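Local coordinates for protein putative succinylglutamate desuccinylase / aspartoacylase (Shewanella amazonensis, PDB 3FMC) that is a putative zinc-dependent hydrolase of the succinylglutamate desuccinylase/aspartoacylase family, probably acting on ester bonds, at residues Gln39-Gly44 with Leu78-Lys83; Asn99-Tyr104 with Asp170-Pro175; Glu112-Glu117 with Thr128-Thr133. All coordinates share one frame; numbering follows the deposited sequence.

Contact 1 of 3, residues Gln39-Gly44 with Leu78-Lys83; sequences QANVHG and LGINQK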
loop_
_atom_site.group_PDB
_atom_site.type_symbol
_atom_site.label_atom_id
_atom_site.label_comp_id
_atom_site.label_asym_id
_atom_site.label_seq_id
_atom_site.Cartn_x
_atom_site.Cartn_y
_atom_site.Cartn_z
ATOM N N GLN C 39 27.326 -6.126 2.088
ATOM C CA GLN C 39 26.132 -5.629 1.381
ATOM C C GLN C 39 25.270 -4.782 2.304
ATOM O O GLN C 39 25.343 -4.895 3.514
ATOM C CB GLN C 39 25.300 -6.753 0.749
ATOM C CG GLN C 39 24.660 -7.716 1.735
ATOM C CD GLN C 39 23.888 -8.807 1.092
ATOM O OE1 GLN C 39 24.175 -9.210 -0.025
ATOM N NE2 GLN C 39 22.867 -9.287 1.790
ATOM N N ALA C 40 24.429 -3.945 1.696
ATOM C CA ALA C 40 23.539 -3.051 2.418
ATOM C C ALA C 40 22.225 -2.915 1.665
ATOM O O ALA C 40 22.204 -2.999 0.421
ATOM C CB ALA C 40 24.146 -1.634 2.527
ATOM N N ASN C 41 21.191 -2.601 2.433
ATOM C CA ASN C 41 19.886 -2.075 1.915
ATOM C C ASN C 41 19.075 -3.152 1.179
ATOM O O ASN C 41 18.357 -2.870 0.186
ATOM C CB ASN C 41 20.181 -0.824 1.030
ATOM C CG ASN C 41 19.030 0.205 0.919
ATOM O OD1 ASN C 41 19.151 1.157 0.123
ATOM N ND2 ASN C 41 17.966 0.069 1.714
ATOM N N VAL C 42 19.223 -4.400 1.638
ATOM C CA VAL C 42 18.380 -5.491 1.152
ATOM C C VAL C 42 16.938 -5.154 1.566
ATOM O O VAL C 42 15.973 -5.395 0.804
ATOM C CB VAL C 42 18.880 -6.892 1.633
ATOM C CG1 VAL C 42 17.807 -8.002 1.402
ATOM C CG2 VAL C 42 20.161 -7.319 0.850
ATOM N N HIS C 43 16.778 -4.610 2.780
ATOM C CA HIS C 43 15.488 -4.033 3.220
ATOM C C HIS C 43 15.496 -2.560 2.801
ATOM O O HIS C 43 16.356 -1.755 3.244
ATOM C CB HIS C 43 15.245 -4.174 4.706
ATOM C CG HIS C 43 14.959 -5.560 5.151
ATOM N ND1 HIS C 43 15.561 -6.107 6.252
ATOM C CD2 HIS C 43 14.145 -6.524 4.648
ATOM C CE1 HIS C 43 15.099 -7.331 6.447
ATOM N NE2 HIS C 43 14.258 -7.621 5.470
ATOM N N GLY C 44 14.589 -2.216 1.883
ATOM C CA GLY C 44 14.565 -0.885 1.227
ATOM C C GLY C 44 14.637 0.371 2.103
ATOM O O GLY C 44 15.216 1.379 1.719
ATOM N N LEU C 78 14.358 -2.967 -6.184
ATOM C CA LEU C 78 12.895 -3.107 -6.230
ATOM C C LEU C 78 12.317 -2.672 -4.875
ATOM O O LEU C 78 11.326 -1.954 -4.807
ATOM C CB LEU C 78 12.501 -4.546 -6.587
ATOM C CG LEU C 78 11.019 -4.836 -6.835
ATOM C CD1 LEU C 78 10.380 -3.934 -7.792
ATOM C CD2 LEU C 78 10.868 -6.289 -7.336
ATOM N N GLY C 79 12.964 -3.059 -3.786
ATOM C CA GLY C 79 12.484 -2.671 -2.448
ATOM C C GLY C 79 12.837 -1.235 -2.097
ATOM O O GLY C 79 12.053 -0.497 -1.471
ATOM N N ILE C 80 14.051 -0.824 -2.469
ATOM C CA ILE C 80 14.535 0.524 -2.206
ATOM C C ILE C 80 13.651 1.590 -2.852
ATOM O O ILE C 80 13.374 2.620 -2.250
ATOM C CB ILE C 80 15.964 0.709 -2.758
ATOM C CG1 ILE C 80 16.933 -0.108 -1.912
ATOM C CG2 ILE C 80 16.383 2.210 -2.732
ATOM C CD1 ILE C 80 18.285 -0.386 -2.610
ATOM N N ASN C 81 13.168 1.288 -4.060
ATOM C CA ASN C 81 12.416 2.256 -4.833
ATOM C C ASN C 81 10.891 2.266 -4.557
ATOM O O ASN C 81 10.129 3.083 -5.087
ATOM C CB ASN C 81 12.688 2.017 -6.302
ATOM C CG ASN C 81 14.087 2.427 -6.718
ATOM O OD1 ASN C 81 14.661 3.364 -6.145
ATOM N ND2 ASN C 81 14.612 1.771 -7.749
ATOM N N GLN C 82 10.474 1.389 -3.679
ATOM C CA GLN C 82 9.049 1.206 -3.382
ATOM C C GLN C 82 8.537 2.094 -2.273
ATOM O O GLN C 82 8.853 1.891 -1.086
ATOM C CB GLN C 82 8.819 -0.264 -3.010
ATOM C CG GLN C 82 7.339 -0.692 -2.872
ATOM C CD GLN C 82 6.632 -0.973 -4.164
ATOM O OE1 GLN C 82 7.240 -0.994 -5.265
ATOM N NE2 GLN C 82 5.304 -1.263 -4.044
ATOM N N LYS C 83 7.698 3.045 -2.642
ATOM C CA LYS C 83 7.097 3.963 -1.681
ATOM C C LYS C 83 5.612 3.655 -1.447
ATOM O O LYS C 83 4.917 3.139 -2.334
ATOM C CB LYS C 83 7.218 5.386 -2.169
ATOM C CG LYS C 83 8.640 5.885 -2.253
ATOM C CD LYS C 83 9.205 6.017 -0.837
ATOM C CE LYS C 83 10.404 6.912 -0.790
ATOM N NZ LYS C 83 11.291 6.464 0.263
HETATM O O HOH W 1 14.852 3.458 -0.044
#
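I80 and N41 meet where the loop leaving strand 36-40 folds over the short helix 77-80. That loop carries H43 and, two residues beyond G44, E46, a His-x-x-Glu pattern consistent with the first zinc-binding motif of the carboxypeptidase-like fold to which this family belongs. I80 buries the most surface. Its CG1 stands anti to its carbonyl carbon (chi1 -70°), which brings the CG1-CD1 arm across the end of N41. CG1 comes to 3.5 Å from N41 CG, and CD1 lies 3.3 Å from N41 OD1, so an aliphatic arm, rather than a polar group, covers this side of the amide.

The polar needs of N41 are met by other groups. N50, on helix 48-60, donates to its OD1, while ND2 turns back on its own loop and is shared between two carbonyls, at 2.9 Å from H43 O and 3.0 Å from G44 O. Both acceptors lie close to the amide plane, although ND2 stands above both carbonyl planes and its bond to H43 O is bent; together they restrain the amide's rotation and close the turn after the strand. H43 leaves this turn on the side away from the helix, and its ring is hydrogen-bonded to N99.

G44 supplies the closest approach of the backbones. Having no side chain, it lets its CA come within 3.7 Å of I80 CA, with G79 O equally near. I80 also packs on A16 of a second subunit. One water joins the two chain segments, donating to G44 O and to I80 O, each 2.8 Å from the water oxygen.

Contact 2 of 3, residues Asn99-Tyr104 with Asp170-Pro175; sequences NWNREY and DLHTGP. With SO4 (sulfate ion), chain K.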
loop_
_atom_site.group_PDB
_atom_site.type_symbol
_atom_site.label_atom_id
_atom_site.label_comp_id
_atom_site.label_asym_id
_atom_site.label_seq_id
_atom_site.Cartn_x
_atom_site.Cartn_y
_atom_site.Cartn_z
ATOM N N ASN C 99 9.189 -11.530 3.150
ATOM C CA ASN C 99 10.355 -10.738 3.568
ATOM C C ASN C 99 11.529 -11.034 2.655
ATOM O O ASN C 99 11.885 -12.191 2.436
ATOM C CB ASN C 99 10.614 -11.111 5.049
ATOM C CG ASN C 99 11.785 -10.333 5.698
ATOM O OD1 ASN C 99 12.678 -9.850 5.031
ATOM N ND2 ASN C 99 11.760 -10.251 7.022
ATOM N N TRP C 100 12.149 -10.003 2.101
ATOM C CA TRP C 100 13.277 -10.213 1.178
ATOM C C TRP C 100 14.428 -10.973 1.858
ATOM O O TRP C 100 15.175 -11.709 1.163
ATOM C CB TRP C 100 13.818 -8.922 0.699
ATOM C CG TRP C 100 12.846 -7.994 -0.019
ATOM C CD1 TRP C 100 12.485 -6.760 0.386
ATOM C CD2 TRP C 100 12.166 -8.227 -1.255
ATOM N NE1 TRP C 100 11.660 -6.165 -0.536
ATOM C CE2 TRP C 100 11.440 -7.046 -1.555
ATOM C CE3 TRP C 100 12.102 -9.303 -2.139
ATOM C CZ2 TRP C 100 10.635 -6.925 -2.693
ATOM C CZ3 TRP C 100 11.283 -9.180 -3.271
ATOM C CH2 TRP C 100 10.580 -7.998 -3.534
ATOM N N ASN C 101 14.526 -10.810 3.187
ATOM C CA ASN C 101 15.561 -11.489 3.993
ATOM C C ASN C 101 15.092 -12.813 4.577
ATOM O O ASN C 101 15.615 -13.316 5.596
ATOM C CB ASN C 101 16.075 -10.513 5.049
ATOM C CG ASN C 101 17.366 -10.978 5.719
ATOM O OD1 ASN C 101 18.299 -11.446 5.065
ATOM N ND2 ASN C 101 17.429 -10.785 7.036
ATOM N N ARG C 102 14.072 -13.386 3.949
ATOM C CA ARG C 102 13.650 -14.744 4.254
ATOM C C ARG C 102 13.732 -15.585 2.972
ATOM O O ARG C 102 13.280 -16.712 2.952
ATOM C CB ARG C 102 12.239 -14.783 4.808
ATOM C CG ARG C 102 12.147 -14.176 6.176
ATOM C CD ARG C 102 13.014 -14.874 7.219
ATOM N NE ARG C 102 12.770 -14.172 8.477
ATOM C CZ ARG C 102 13.406 -13.060 8.863
ATOM N NH1 ARG C 102 14.446 -12.588 8.194
ATOM N NH2 ARG C 102 13.028 -12.460 9.988
ATOM N N GLU C 103 14.327 -15.026 1.917
ATOM C CA GLU C 103 14.410 -15.705 0.611
ATOM C C GLU C 103 15.726 -16.406 0.274
ATOM O O GLU C 103 15.922 -16.910 -0.835
ATOM C CB GLU C 103 14.082 -14.672 -0.457
ATOM C CG GLU C 103 12.597 -14.349 -0.557
ATOM C CD GLU C 103 11.817 -15.355 -1.367
ATOM O OE1 GLU C 103 12.233 -16.552 -1.475
ATOM O OE2 GLU C 103 10.787 -14.924 -1.921
ATOM N N TYR C 104 16.642 -16.486 1.228
ATOM C CA TYR C 104 17.936 -17.138 0.904
ATOM C C TYR C 104 17.779 -18.653 0.801
ATOM O O TYR C 104 16.788 -19.224 1.247
ATOM C CB TYR C 104 19.059 -16.676 1.864
ATOM C CG TYR C 104 19.427 -15.197 1.688
ATOM C CD1 TYR C 104 20.402 -14.800 0.789
ATOM C CD2 TYR C 104 18.774 -14.194 2.387
ATOM C CE1 TYR C 104 20.729 -13.511 0.595
ATOM C CE2 TYR C 104 19.092 -12.875 2.197
ATOM C CZ TYR C 104 20.069 -12.514 1.283
ATOM O OH TYR C 104 20.396 -11.177 1.166
ATOM N N ASP C 170 26.482 -8.264 6.547
ATOM C CA ASP C 170 25.162 -7.820 6.009
ATOM C C ASP C 170 24.751 -6.607 6.840
ATOM O O ASP C 170 24.551 -6.710 8.039
ATOM C CB ASP C 170 24.155 -8.966 6.118
ATOM C CG ASP C 170 22.894 -8.751 5.253
ATOM O OD1 ASP C 170 22.868 -7.779 4.480
ATOM O OD2 ASP C 170 21.929 -9.555 5.383
ATOM N N LEU C 171 24.666 -5.466 6.191
ATOM C CA LEU C 171 24.339 -4.228 6.868
ATOM C C LEU C 171 22.841 -3.915 6.790
ATOM O O LEU C 171 22.269 -3.677 5.687
ATOM C CB LEU C 171 25.137 -3.060 6.315
ATOM C CG LEU C 171 26.654 -3.268 6.194
ATOM C CD1 LEU C 171 27.264 -1.980 5.677
ATOM C CD2 LEU C 171 27.279 -3.684 7.516
ATOM N N HIS C 172 22.253 -3.849 7.984
ATOM C CA HIS C 172 20.844 -3.564 8.188
ATOM C C HIS C 172 20.659 -2.386 9.154
ATOM O O HIS C 172 21.612 -1.802 9.657
ATOM C CB HIS C 172 20.152 -4.822 8.748
ATOM C CG HIS C 172 19.991 -5.952 7.753
ATOM N ND1 HIS C 172 18.772 -6.286 7.180
ATOM C CD2 HIS C 172 20.895 -6.823 7.242
ATOM C CE1 HIS C 172 18.938 -7.312 6.362
ATOM N NE2 HIS C 172 20.216 -7.657 6.377
ATOM N N THR C 173 19.401 -2.048 9.373
ATOM C CA THR C 173 18.983 -1.149 10.443
ATOM C C THR C 173 17.710 -1.740 11.050
ATOM O O THR C 173 17.046 -2.581 10.442
ATOM C CB THR C 173 18.682 0.305 10.015
ATOM O OG1 THR C 173 17.371 0.426 9.437
ATOM C CG2 THR C 173 19.743 0.901 9.055
ATOM N N GLY C 174 17.391 -1.272 12.255
ATOM C CA GLY C 174 16.117 -1.548 12.887
ATOM C C GLY C 174 15.166 -0.420 12.510
ATOM O O GLY C 174 15.469 0.384 11.635
ATOM N N PRO C 175 13.960 -0.409 13.091
ATOM C CA PRO C 175 12.968 0.644 12.818
ATOM C C PRO C 175 13.369 1.897 13.602
ATOM O O PRO C 175 14.008 2.754 13.024
ATOM C CB PRO C 175 11.643 0.006 13.251
ATOM C CG PRO C 175 12.036 -1.009 14.307
ATOM C CD PRO C 175 13.392 -1.534 13.888
HETATM S S SO4 K . 14.934 -9.308 9.752
HETATM O O1 SO4 K . 14.714 -9.824 8.383
HETATM O O2 SO4 K . 13.900 -9.847 10.632
HETATM O O3 SO4 K . 14.933 -7.817 9.876
HETATM O O4 SO4 K . 16.275 -9.753 10.171
HETATM O O HOH W 2 19.964 -9.866 3.489
#
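N101 faces H172 across this buried contact, the amide ND2 lying 3.8 Å from ring atom CE1. The amide and imidazole planes are inclined by 41°, and the approach is oblique. With CG anti to the backbone N (chi1 -166°), the N101 amide lies beside the histidine ring, and its ND2 donates to O1 of a bound sulfate in an almost straight bond of 3.2 Å. The other end of the amide works through water: one molecule donates to N101 OD1 and to D170 OD2, and accepts from Y104 OH at 2.7 Å.

Three side chains converge on sulfate O1. N99 ND2 and N101 ND2 are joined there by R102 NH1, at 2.8 Å, while R102 NH2 takes the neighbouring oxygen, O2, at the same distance. The consecutive N101 and R102 resemble the Asn-Arg pair that binds the substrate carboxylate in carboxypeptidase-like zinc hydrolases, and the sulfate, probably from the crystallisation liquor, may mark such an anion site. H172, on strand 167-174, lies with H43 and E46 round what is probably the zinc site, vacant in this structure.

Behind this first shell, H172 NE2 donates to D170 OD2 at 2.7 Å, in the ring plane but from above the carboxylate plane, a bond that restrains the imidazole, whose ND1 is weakly hydrogen-bonded to E46 OE1. R102 NH1 also bonds N101 O at 2.9 Å, bracing the guanidinium against its own loop, and N99 OD1 forms an Asx turn with N101 N. Farther out, Q39 holds D170 OD1, M210 N donates to N101 OD1, and R91 gives the sulfate a further partner.

Contact 3 of 3, residues Glu112-Glu117 with Thr128-Thr133; sequences EVWYQE and TAFRAT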
loop_
_atom_site.group_PDB
_atom_site.type_symbol
_atom_site.label_atom_id
_atom_site.label_comp_id
_atom_site.label_asym_id
_atom_site.label_seq_id
_atom_site.Cartn_x
_atom_site.Cartn_y
_atom_site.Cartn_z
ATOM N N GLU C 112 26.916 -34.799 5.743
ATOM C CA GLU C 112 27.603 -36.001 6.226
ATOM C C GLU C 112 28.114 -36.794 5.012
ATOM O O GLU C 112 29.286 -37.110 4.943
ATOM C CB GLU C 112 26.698 -36.837 7.145
ATOM C CG GLU C 112 27.335 -38.157 7.629
ATOM C CD GLU C 112 28.712 -37.957 8.318
ATOM O OE1 GLU C 112 28.776 -37.178 9.297
ATOM O OE2 GLU C 112 29.706 -38.586 7.873
ATOM N N VAL C 113 27.243 -37.059 4.032
ATOM C CA VAL C 113 27.634 -37.783 2.814
ATOM C C VAL C 113 28.649 -37.012 2.010
ATOM O O VAL C 113 29.622 -37.566 1.529
ATOM C CB VAL C 113 26.385 -38.154 1.933
ATOM C CG1 VAL C 113 26.797 -38.708 0.552
ATOM C CG2 VAL C 113 25.503 -39.148 2.681
ATOM N N TRP C 114 28.454 -35.707 1.858
ATOM C CA TRP C 114 29.427 -34.903 1.126
ATOM C C TRP C 114 30.783 -35.012 1.834
ATOM O O TRP C 114 31.823 -35.163 1.195
ATOM C CB TRP C 114 28.997 -33.429 1.082
ATOM C CG TRP C 114 29.853 -32.592 0.209
ATOM C CD1 TRP C 114 29.565 -32.208 -1.073
ATOM C CD2 TRP C 114 31.143 -32.008 0.524
ATOM N NE1 TRP C 114 30.572 -31.419 -1.561
ATOM C CE2 TRP C 114 31.565 -31.303 -0.618
ATOM C CE3 TRP C 114 31.983 -32.027 1.662
ATOM C CZ2 TRP C 114 32.767 -30.612 -0.670
ATOM C CZ3 TRP C 114 33.182 -31.346 1.614
ATOM C CH2 TRP C 114 33.571 -30.647 0.445
ATOM N N TYR C 115 30.764 -34.893 3.170
ATOM C CA TYR C 115 32.017 -34.996 3.922
ATOM C C TYR C 115 32.717 -36.336 3.666
ATOM O O TYR C 115 33.912 -36.371 3.344
ATOM C CB TYR C 115 31.796 -34.784 5.412
ATOM C CG TYR C 115 33.071 -34.962 6.180
ATOM C CD1 TYR C 115 34.042 -33.969 6.176
ATOM C CD2 TYR C 115 33.316 -36.135 6.892
ATOM C CE1 TYR C 115 35.251 -34.139 6.874
ATOM C CE2 TYR C 115 34.511 -36.325 7.585
ATOM C CZ TYR C 115 35.470 -35.316 7.581
ATOM O OH TYR C 115 36.653 -35.462 8.279
ATOM N N GLN C 116 31.981 -37.432 3.808
ATOM C CA GLN C 116 32.575 -38.765 3.588
ATOM C C GLN C 116 33.224 -38.861 2.209
ATOM O O GLN C 116 34.343 -39.365 2.079
ATOM C CB GLN C 116 31.563 -39.894 3.842
ATOM C CG GLN C 116 31.155 -40.012 5.346
ATOM C CD GLN C 116 32.365 -40.179 6.318
ATOM O OE1 GLN C 116 33.314 -40.921 6.044
ATOM N NE2 GLN C 116 32.314 -39.488 7.448
ATOM N N GLU C 117 32.556 -38.315 1.202
ATOM C CA GLU C 117 33.064 -38.337 -0.177
ATOM C C GLU C 117 34.264 -37.445 -0.456
ATOM O O GLU C 117 34.919 -37.604 -1.477
ATOM C CB GLU C 117 31.920 -38.014 -1.138
ATOM C CG GLU C 117 30.804 -39.063 -1.043
ATOM C CD GLU C 117 29.606 -38.822 -1.945
ATOM O OE1 GLU C 117 29.435 -37.690 -2.468
ATOM O OE2 GLU C 117 28.816 -39.792 -2.100
ATOM N N THR C 128 37.944 -25.652 -0.658
ATOM C CA THR C 128 37.736 -25.157 -2.010
ATOM C C THR C 128 36.599 -25.931 -2.677
ATOM O O THR C 128 35.752 -25.348 -3.357
ATOM C CB THR C 128 39.062 -25.261 -2.820
ATOM O OG1 THR C 128 40.020 -24.386 -2.222
ATOM C CG2 THR C 128 38.872 -24.880 -4.285
ATOM N N ALA C 129 36.568 -27.240 -2.459
ATOM C CA ALA C 129 35.538 -28.093 -3.057
ATOM C C ALA C 129 34.148 -27.752 -2.500
ATOM O O ALA C 129 33.151 -27.757 -3.235
ATOM C CB ALA C 129 35.860 -29.560 -2.811
ATOM N N PHE C 130 34.084 -27.475 -1.195
ATOM C CA PHE C 130 32.824 -27.188 -0.527
ATOM C C PHE C 130 32.259 -25.881 -1.045
ATOM O O PHE C 130 31.068 -25.818 -1.348
ATOM C CB PHE C 130 32.976 -27.160 0.999
ATOM C CG PHE C 130 31.675 -27.216 1.751
ATOM C CD1 PHE C 130 30.925 -28.381 1.792
ATOM C CD2 PHE C 130 31.214 -26.113 2.462
ATOM C CE1 PHE C 130 29.735 -28.439 2.503
ATOM C CE2 PHE C 130 30.062 -26.180 3.178
ATOM C CZ PHE C 130 29.310 -27.354 3.190
ATOM N N ARG C 131 33.117 -24.881 -1.159
ATOM C CA ARG C 131 32.742 -23.589 -1.665
ATOM C C ARG C 131 32.190 -23.742 -3.073
ATOM O O ARG C 131 31.185 -23.143 -3.404
ATOM C CB ARG C 131 33.921 -22.627 -1.694
ATOM C CG ARG C 131 33.508 -21.187 -2.030
ATOM C CD ARG C 131 34.612 -20.170 -1.869
ATOM N NE ARG C 131 35.520 -20.531 -0.794
ATOM C CZ ARG C 131 35.433 -20.196 0.495
ATOM N NH1 ARG C 131 34.466 -19.429 0.974
ATOM N NH2 ARG C 131 36.363 -20.653 1.322
ATOM N N ALA C 132 32.859 -24.545 -3.895
ATOM C CA ALA C 132 32.426 -24.757 -5.271
ATOM C C ALA C 132 31.054 -25.402 -5.317
ATOM O O ALA C 132 30.226 -25.028 -6.155
ATOM C CB ALA C 132 33.484 -25.590 -6.062
ATOM N N THR C 133 30.794 -26.346 -4.413
ATOM C CA THR C 133 29.505 -27.006 -4.325
ATOM C C THR C 133 28.411 -25.995 -3.975
ATOM O O THR C 133 27.334 -26.015 -4.559
ATOM C CB THR C 133 29.517 -28.131 -3.279
ATOM O OG1 THR C 133 30.337 -29.207 -3.760
ATOM C CG2 THR C 133 28.079 -28.667 -2.960
#
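W114 lies against one side of helix 123-142, touching A129, F130 and T133 in a helical hairpin whose arms are helices 111-118 and 123-142. The axes of the two segments are 11.7 Å apart at their nearest, with directions 139° apart, so the arms run roughly antiparallel but well splayed, and the long indole spans the gap.

The aromatic contact is an edge-to-face pair. F130 turns its CD1 edge onto one face of the W114 six-membered ring, with planes 78° apart and centroids separated by 4.9 Å. CD1 sits off centre, nearest to CZ3 and CH2 at 3.7 Å.

Apolar packing occupies the far rim of the indole. A chi1 of -173° swings the W114 ring clear of its own backbone nitrogen and carries it out across the gap to the second helix. CZ2 there presses on the main chain, 3.4 Å from F130 CA, while A129 CB approaches the same carbon at 3.9 Å. CH2 adds a contact with F130 CB at 3.6 Å.

A single hydrogen bond is made between the segments: W114 NE1 donates to T133 OG1 at 3.1 Å, the hydroxyl lying somewhat tilted from the indole plane. This gives the indole's one polar atom a partner and ties that edge of the ring to the second helix. With an alanine in place of W114, T133 OG1 would probably lose its indole donor and a gap would open beside F130.

Around the pair, H118 stacks on W114 and F109 adds another aromatic ring, while L126 extends the packing along helix 123-142. F130 in turn meets W218 edge-to-face and touches P217, joining the hairpin to helix 210-227, against whose V224 Y115 also rests.

Overall arrangement
The three contacts lie within the family's catalytic domain. Contacts 1 and 2 have centres 10 Å apart and share a sheet, in which strands 36-40 and 167-174 are parallel neighbours. They also touch directly: H43 NE2 of contact 1 lies 2.8 Å from N99 OD1 of contact 2, a probable hydrogen bond, and H43 meets H172 at the putative zinc site. Contact 1 closes before contact 2 opens. Contact 3 is nested in the loop that contact 2 closes, yet its centre lies 28 Å from that of contact 2 and 34 Å from that of contact 1. It is thus peripheral helix packing, remote from the probable active centre.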